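Local coordinates for protein Cg10997-pa (Drosophila melanogaster, PDB 2YV7) that may insert into membranes from a soluble GST-like form and conduct chloride ions, with channel activity that depends on pH, at residues H184-G189 / F195-H200; R164-D169 / C176-R181; K190-F195 / L233-K238. All blocks are in the same frame, centred on the assembly; numbering follows the deposited sequence.

Contact 1 (H184-G189 / F195-H200); sequences HIRVAG and FEIPTH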
# COMPACT_ATOMS: atom_id res chain seq x y z
N HIS A 184 3.04 4.64 5.71
CA HIS A 184 3.20 4.21 7.11
C HIS A 184 4.46 4.86 7.69
O HIS A 184 4.48 5.27 8.81
CB HIS A 184 3.36 2.69 7.16
CG HIS A 184 2.07 1.93 7.06
ND1 HIS A 184 1.13 2.16 6.06
CD2 HIS A 184 1.63 0.85 7.75
CE1 HIS A 184 0.10 1.33 6.24
NE2 HIS A 184 0.42 0.48 7.20
N ILE A 185 5.52 4.96 6.88
CA ILE A 185 6.75 5.66 7.31
C ILE A 185 6.44 7.09 7.74
O ILE A 185 6.83 7.44 8.86
CB ILE A 185 7.83 5.63 6.22
CG1 ILE A 185 8.43 4.21 6.10
CG2 ILE A 185 9.00 6.56 6.59
CD1 ILE A 185 9.32 4.08 4.80
N ARG A 186 5.74 7.85 6.91
CA ARG A 186 5.39 9.23 7.22
C ARG A 186 4.54 9.27 8.47
O ARG A 186 4.87 9.97 9.43
CB ARG A 186 4.64 9.93 6.08
CG ARG A 186 5.44 10.19 4.84
CD ARG A 186 4.73 11.21 3.98
NE ARG A 186 4.68 12.55 4.62
CZ ARG A 186 4.01 13.57 4.09
NH1 ARG A 186 3.27 13.47 2.96
NH2 ARG A 186 4.07 14.73 4.74
N VAL A 187 3.44 8.52 8.47
CA VAL A 187 2.45 8.68 9.57
C VAL A 187 2.93 8.11 10.90
O VAL A 187 2.91 8.80 11.94
CB VAL A 187 1.08 8.08 9.11
CG1 VAL A 187 0.09 8.07 10.25
CG2 VAL A 187 0.54 8.90 7.89
N ALA A 188 3.38 6.85 10.87
CA ALA A 188 3.75 6.18 12.09
C ALA A 188 5.14 6.68 12.53
O ALA A 188 5.39 6.83 13.69
CB ALA A 188 3.81 4.69 11.93
N GLY A 189 6.05 6.85 11.57
CA GLY A 189 7.37 7.45 11.83
C GLY A 189 7.27 8.73 12.67
O GLY A 189 7.94 8.86 13.71
N PHE A 195 10.16 10.88 13.51
CA PHE A 195 10.93 10.77 12.28
C PHE A 195 10.25 11.52 11.19
O PHE A 195 9.00 11.43 11.03
CB PHE A 195 11.03 9.28 11.86
CG PHE A 195 11.80 9.06 10.61
CD1 PHE A 195 13.20 9.10 10.63
CD2 PHE A 195 11.13 8.85 9.41
CE1 PHE A 195 13.93 8.87 9.46
CE2 PHE A 195 11.82 8.68 8.26
CZ PHE A 195 13.20 8.67 8.24
N GLU A 196 11.05 12.26 10.39
CA GLU A 196 10.54 12.88 9.17
C GLU A 196 11.46 12.62 8.04
O GLU A 196 12.65 12.61 8.25
CB GLU A 196 10.45 14.41 9.29
CG GLU A 196 9.06 14.86 9.59
CD GLU A 196 9.03 16.25 10.19
OE1 GLU A 196 10.11 16.92 10.21
OE2 GLU A 196 7.94 16.64 10.65
N ILE A 197 10.90 12.48 6.84
CA ILE A 197 11.66 12.26 5.59
C ILE A 197 12.20 13.59 5.12
O ILE A 197 11.44 14.53 4.91
CB ILE A 197 10.80 11.64 4.42
CG1 ILE A 197 10.25 10.27 4.81
CG2 ILE A 197 11.67 11.58 3.14
CD1 ILE A 197 9.18 9.76 3.87
N PRO A 198 13.53 13.71 5.05
CA PRO A 198 14.08 15.06 4.92
C PRO A 198 13.84 15.68 3.58
O PRO A 198 13.59 14.96 2.56
CB PRO A 198 15.58 14.88 5.22
CG PRO A 198 15.85 13.50 5.13
CD PRO A 198 14.57 12.68 5.23
N THR A 199 13.85 17.02 3.59
CA THR A 199 13.41 17.80 2.41
C THR A 199 14.36 17.74 1.22
O THR A 199 13.98 18.04 0.09
CB THR A 199 13.16 19.24 2.79
OG1 THR A 199 14.32 19.75 3.46
CG2 THR A 199 11.94 19.32 3.71
N HIS A 200 15.59 17.30 1.45
CA HIS A 200 16.56 17.26 0.37
C HIS A 200 16.41 16.00 -0.49
O HIS A 200 17.12 15.83 -1.51
CB HIS A 200 17.98 17.41 0.91
CG HIS A 200 18.38 16.33 1.85
ND1 HIS A 200 19.04 15.20 1.44
CD2 HIS A 200 18.21 16.21 3.19
CE1 HIS A 200 19.25 14.42 2.49
NE2 HIS A 200 18.73 15.00 3.56
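Phe195 carries its ring anti to its own backbone N (chi1 -180°), and Ile185 sends its CG2 branch anti to its N, with CG1 beside that N (chi1 -73°). The two side chains lie side by side and point the same way. Ile185 CG2 meets Phe195 CE2 obliquely at 3.9 Å. The same methyl also has Ile197 CD1 at 4.2 Å, so it sits against both Phe195 and Ile197. Ile197 CD1 in turn reaches Arg186 CG at 3.9 Å, and these two side chains cross at about a right angle. Only the aliphatic part of Arg186 is used here. Its guanidinium end bonds Tyr253 O and Tyr212 OH and makes a cation-pi contact with Tyr253. One backbone bond joins the segments: Phe195 N gives its hydrogen to Gly189 O at 3.0 Å with an N-H...O angle of 163°. Phe195 CB lies 3.6 Å from Gly189 O. Gly189 brings no side chain to this reversal of the chain. Leu147 of helix 141-161 packs on Ile185 and Phe195, while Met208 of helix 202-212 packs on Arg186 and Ile197. The whole is buried packing at the C-terminal end of a long central helix, whose chain folds back along it into the next helix, within the all-helical domain of the GST fold.

Contact 2 (R164-D169 / C176-R181); sequences RFLTGD and CELMPR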
# COMPACT_ATOMS: atom_id res chain seq x y z
N ARG A 164 8.00 9.42 -13.69
CA ARG A 164 7.01 9.80 -12.70
C ARG A 164 7.01 8.69 -11.65
O ARG A 164 6.95 9.00 -10.48
CB ARG A 164 5.59 9.96 -13.25
CG ARG A 164 4.59 10.46 -12.22
CD ARG A 164 3.24 10.67 -12.80
NE ARG A 164 3.19 12.02 -13.32
CZ ARG A 164 2.32 12.94 -12.94
NH1 ARG A 164 1.38 12.68 -12.03
NH2 ARG A 164 2.39 14.13 -13.51
N PHE A 165 7.10 7.44 -12.10
CA PHE A 165 7.03 6.31 -11.14
C PHE A 165 8.29 5.44 -11.17
O PHE A 165 9.26 5.77 -11.83
CB PHE A 165 5.76 5.52 -11.47
CG PHE A 165 4.51 6.34 -11.35
CD1 PHE A 165 4.08 6.82 -10.12
CD2 PHE A 165 3.76 6.66 -12.52
CE1 PHE A 165 2.90 7.57 -10.01
CE2 PHE A 165 2.57 7.40 -12.40
CZ PHE A 165 2.15 7.85 -11.16
N LEU A 166 8.31 4.33 -10.43
CA LEU A 166 9.58 3.63 -10.26
C LEU A 166 10.17 3.08 -11.58
O LEU A 166 11.37 2.98 -11.73
CB LEU A 166 9.47 2.43 -9.32
CG LEU A 166 9.37 2.79 -7.85
CD1 LEU A 166 8.78 1.65 -7.04
CD2 LEU A 166 10.80 3.14 -7.30
N THR A 167 9.34 2.61 -12.49
CA THR A 167 9.88 1.94 -13.68
C THR A 167 9.53 2.70 -14.97
O THR A 167 9.80 2.20 -16.06
CB THR A 167 9.35 0.50 -13.84
OG1 THR A 167 7.95 0.60 -14.08
CG2 THR A 167 9.59 -0.36 -12.56
N GLY A 168 8.95 3.88 -14.83
CA GLY A 168 8.50 4.71 -15.98
C GLY A 168 7.39 5.68 -15.64
O GLY A 168 7.19 5.99 -14.46
N ASP A 169 6.64 6.17 -16.64
CA ASP A 169 5.60 7.13 -16.33
C ASP A 169 4.24 6.53 -15.99
O ASP A 169 3.33 7.28 -15.71
CB ASP A 169 5.50 8.23 -17.39
CG ASP A 169 6.84 8.98 -17.60
OD1 ASP A 169 7.55 9.30 -16.59
OD2 ASP A 169 7.20 9.26 -18.79
N CYS A 176 2.75 0.04 -6.19
CA CYS A 176 1.69 -0.33 -5.25
C CYS A 176 2.25 -1.00 -3.99
O CYS A 176 1.61 -1.01 -2.91
CB CYS A 176 0.67 -1.26 -5.97
SG CYS A 176 0.01 -0.48 -7.45
N GLU A 177 3.49 -1.55 -4.05
CA GLU A 177 4.14 -2.05 -2.83
C GLU A 177 4.82 -0.85 -2.09
O GLU A 177 4.80 -0.81 -0.86
CB GLU A 177 5.26 -3.05 -3.19
CG GLU A 177 5.88 -3.75 -1.98
CD GLU A 177 6.96 -4.76 -2.36
OE1 GLU A 177 6.77 -5.53 -3.37
OE2 GLU A 177 7.97 -4.78 -1.64
N LEU A 178 5.47 0.08 -2.83
CA LEU A 178 6.26 1.14 -2.20
C LEU A 178 5.38 2.19 -1.53
O LEU A 178 5.65 2.63 -0.41
CB LEU A 178 7.18 1.79 -3.22
CG LEU A 178 8.08 2.89 -2.54
CD1 LEU A 178 8.98 2.39 -1.39
CD2 LEU A 178 8.93 3.54 -3.73
N MET A 179 4.34 2.62 -2.25
CA MET A 179 3.56 3.81 -1.80
C MET A 179 2.92 3.58 -0.44
O MET A 179 3.03 4.46 0.45
CB MET A 179 2.59 4.24 -2.91
CG MET A 179 3.31 4.77 -4.14
SD MET A 179 2.10 5.16 -5.46
CE MET A 179 3.14 6.04 -6.56
N PRO A 180 2.25 2.43 -0.23
CA PRO A 180 1.69 2.18 1.12
C PRO A 180 2.78 2.19 2.23
O PRO A 180 2.59 2.82 3.29
CB PRO A 180 1.00 0.81 0.98
CG PRO A 180 0.68 0.68 -0.49
CD PRO A 180 1.87 1.34 -1.18
N ARG A 181 3.98 1.66 1.92
CA ARG A 181 5.04 1.72 2.98
C ARG A 181 5.52 3.16 3.23
O ARG A 181 5.78 3.51 4.34
CB ARG A 181 6.21 0.78 2.60
CG ARG A 181 5.78 -0.69 2.68
CD ARG A 181 6.64 -1.55 1.70
NE ARG A 181 6.27 -2.92 2.05
CZ ARG A 181 5.12 -3.52 1.69
NH1 ARG A 181 4.25 -2.87 0.92
NH2 ARG A 181 4.86 -4.77 2.10
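The loop that leads into the long central helix of the GST-like helical domain packs back on that helix here. Phe165 and Leu166 each meet one residue of it. Leu166 CD1 lies 3.8 Å from Leu178 CD2, and Leu166 CD2 lies 4.0 Å from the same methyl. That methyl therefore faces both branches of Leu166, and the two leucines cross at about a right angle. Next to them, Met179 runs extended beyond CG, which carries its CE out to the Phe165 ring. CE is 3.8 Å from both Phe165 CD1 and Phe165 CE1 and approaches obliquely. One face of the ring has Arg164 CG 3.6 Å above its centre. The loop is held by its own bonds. Phe165 N bonds Gly168 O at 2.8 Å, and Arg164 N bonds Asp169 OD1 at 2.9 Å, nearly along the carboxylate C-O axis. On the helix, Arg181 NH1 bonds Glu177 O on a lone pair, close to the kink at Pro180. Its guanidinium has Glu177 CG over one face. Val121 and Leu124 of helix 119-125 pack on Leu166, and Tyr207 of helix 202-212 touches Leu178 and Met179. Asp175, in the first turn of helix 173-193, accepts a bond from Leu166 N. Such an aspartate, fixing the preceding loop to the helix start, is characteristic of the GST fold.

Contact 3 (K190-F195 / L233-K238); sequences KYFVDF and LQQSLK
Phe192 of one helix points its ring at Gln235 and Leu237, at the end of another, on the surface of the all-helical domain of the GST fold. The contact is small, and its two sides differ. The tight side is where Phe192 meets Gln235. Phe192 CG stands anti to the carbonyl carbon (chi1 -69°), and the ring lies toward helix 224-235. Gln235 reaches out with an extended chain, and its amide is steeply turned against the Phe192 ring, with the planes 71° apart. Its NE2 comes obliquely to 3.7 Å from Phe192 CE1 and 3.8 Å from Phe192 CD1. This is van der Waals contact between an amide nitrogen and ring carbons. Leu136 of helix 128-136 backs the pair, touching both Phe192 and Gln235, and Tyr231 and Lys232 of helix 224-235 add to the packing on Phe192. Tyr191 supports the ring from within its own helix. Tyr191 CD1 sits 3.5 Å above the plane of the Phe192 ring, over its centre, while Phe192 CG lies at the edge of the Tyr191 ring, in its plane. The neighbouring aromatics thus meet edge against face within one turn of helix. Tyr191 is tied across to helix 224-235 by a hydrogen bond between its OH and Lys232 NZ.

The other side is looser. Here helix 224-235 ends in a Schellman motif. Ser236 takes a positive phi there, and Ser236 N makes a weak bond to Leu233 O at 3.1 Å. Leu237 and Lys238 follow on the surface and are poorly ordered, and the chain is not modelled just after them. Leu237 still touches the aromatic ring, but only at its edge: its CD1 lies near the ring plane, 4.0 Å from Phe192 CE1.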
# COMPACT_ATOMS: atom_id res chain seq x y z
N LYS A 190 6.41 9.65 12.24
CA LYS A 190 6.28 10.96 12.88
C LYS A 190 5.61 10.80 14.23
O LYS A 190 6.12 11.26 15.28
CB LYS A 190 5.43 11.84 12.05
CG LYS A 190 5.32 13.23 12.58
CD LYS A 190 4.08 13.85 11.95
CE LYS A 190 4.37 15.25 11.63
NZ LYS A 190 5.81 15.29 11.21
N TYR A 191 4.49 10.06 14.25
CA TYR A 191 3.73 9.94 15.52
C TYR A 191 4.55 9.29 16.64
O TYR A 191 4.69 9.81 17.78
CB TYR A 191 2.46 9.11 15.28
CG TYR A 191 1.59 8.93 16.51
CD1 TYR A 191 1.83 7.89 17.43
CD2 TYR A 191 0.61 9.86 16.79
CE1 TYR A 191 1.02 7.74 18.60
CE2 TYR A 191 -0.19 9.71 17.89
CZ TYR A 191 0.04 8.67 18.80
OH TYR A 191 -0.76 8.56 19.90
N PHE A 192 5.15 8.16 16.33
CA PHE A 192 5.81 7.38 17.39
C PHE A 192 7.18 7.89 17.75
O PHE A 192 7.49 7.94 18.95
CB PHE A 192 5.91 5.87 17.05
CG PHE A 192 4.55 5.22 17.05
CD1 PHE A 192 3.94 4.86 18.25
CD2 PHE A 192 3.87 5.04 15.88
CE1 PHE A 192 2.67 4.31 18.27
CE2 PHE A 192 2.61 4.50 15.89
CZ PHE A 192 2.00 4.13 17.09
N VAL A 193 7.99 8.22 16.74
CA VAL A 193 9.43 8.54 17.05
C VAL A 193 9.89 9.85 16.43
O VAL A 193 11.10 10.12 16.37
CB VAL A 193 10.41 7.35 16.69
CG1 VAL A 193 10.11 6.15 17.61
CG2 VAL A 193 10.31 6.99 15.21
N ASP A 194 8.96 10.73 16.10
CA ASP A 194 9.32 12.01 15.48
C ASP A 194 10.33 11.91 14.33
O ASP A 194 11.29 12.72 14.23
CB ASP A 194 9.89 12.97 16.54
CG ASP A 194 9.86 14.42 16.08
OD1 ASP A 194 9.02 14.81 15.17
OD2 ASP A 194 10.70 15.17 16.67
N PHE A 195 10.16 10.88 13.51
CA PHE A 195 10.93 10.77 12.28
C PHE A 195 10.25 11.52 11.19
O PHE A 195 9.00 11.43 11.03
CB PHE A 195 11.03 9.28 11.86
CG PHE A 195 11.80 9.06 10.61
CD1 PHE A 195 13.20 9.10 10.63
CD2 PHE A 195 11.13 8.85 9.41
CE1 PHE A 195 13.93 8.87 9.46
CE2 PHE A 195 11.82 8.68 8.26
CZ PHE A 195 13.20 8.67 8.24
N LEU A 233 -1.61 -1.16 18.73
CA LEU A 233 -2.00 -2.51 19.12
C LEU A 233 -0.81 -3.45 19.05
O LEU A 233 -0.64 -4.30 19.91
CB LEU A 233 -3.10 -3.04 18.22
CG LEU A 233 -4.30 -2.16 17.88
CD1 LEU A 233 -5.29 -3.01 17.14
CD2 LEU A 233 -4.92 -1.61 19.14
N GLN A 234 0.02 -3.27 18.02
CA GLN A 234 1.26 -4.04 17.91
C GLN A 234 2.15 -3.88 19.13
O GLN A 234 2.82 -4.82 19.52
CB GLN A 234 2.03 -3.63 16.66
CG GLN A 234 1.45 -4.17 15.38
CD GLN A 234 2.43 -4.10 14.23
OE1 GLN A 234 2.03 -4.21 13.06
NE2 GLN A 234 3.73 -3.91 14.55
N GLN A 235 2.13 -2.69 19.74
CA GLN A 235 2.98 -2.38 20.89
C GLN A 235 2.18 -2.38 22.21
O GLN A 235 2.72 -2.08 23.29
CB GLN A 235 3.69 -1.04 20.67
CG GLN A 235 4.63 -1.01 19.42
CD GLN A 235 4.92 0.40 18.89
OE1 GLN A 235 5.47 0.57 17.80
NE2 GLN A 235 4.56 1.42 19.66
N SER A 236 0.90 -2.75 22.10
CA SER A 236 -0.03 -2.93 23.23
C SER A 236 -0.14 -1.69 24.13
O SER A 236 -0.16 -1.79 25.36
CB SER A 236 0.32 -4.18 24.03
OG SER A 236 0.41 -5.32 23.18
N LEU A 237 -0.23 -0.53 23.49
CA LEU A 237 -0.45 0.73 24.19
C LEU A 237 -1.93 1.08 24.16
O LEU A 237 -2.73 0.40 23.50
CB LEU A 237 0.33 1.86 23.52
CG LEU A 237 1.64 1.63 22.74
CD1 LEU A 237 1.99 2.89 21.96
CD2 LEU A 237 2.81 1.22 23.64
N LYS A 238 -2.30 2.12 24.90
CA LYS A 238 -3.55 2.85 24.65
C LYS A 238 -3.52 4.28 25.16
O LYS A 238 -2.90 5.14 24.53
CB LYS A 238 -4.80 2.11 25.15
CG LYS A 238 -5.66 1.56 24.00
CD LYS A 238 -5.93 2.65 22.95
CE LYS A 238 -6.21 2.06 21.58
NZ LYS A 238 -5.11 1.17 21.11

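In the fold
Going from the N terminus, the sheet-containing domain comes first and all three contacts follow in the helical domain. Contact 2 closes the short loop between helix 141-161 and helix 173-193. Contact 1 opens farther along the same helix and closes the turn at its C-terminal end. Contact 3 opens on the last turn of the helix, between the two segments of contact 1, and closes at the end of helix 224-235, after helices 202-212 and 215-220 have intervened in the sequence. Contacts 1 and 3 therefore cross along the chain. They share Phe195 and are bridged by the salt bridge of Lys190 NZ with Glu196 OE2. Contact 2 precedes both in series. Helix 173-193 serves all three, from buried core to surface.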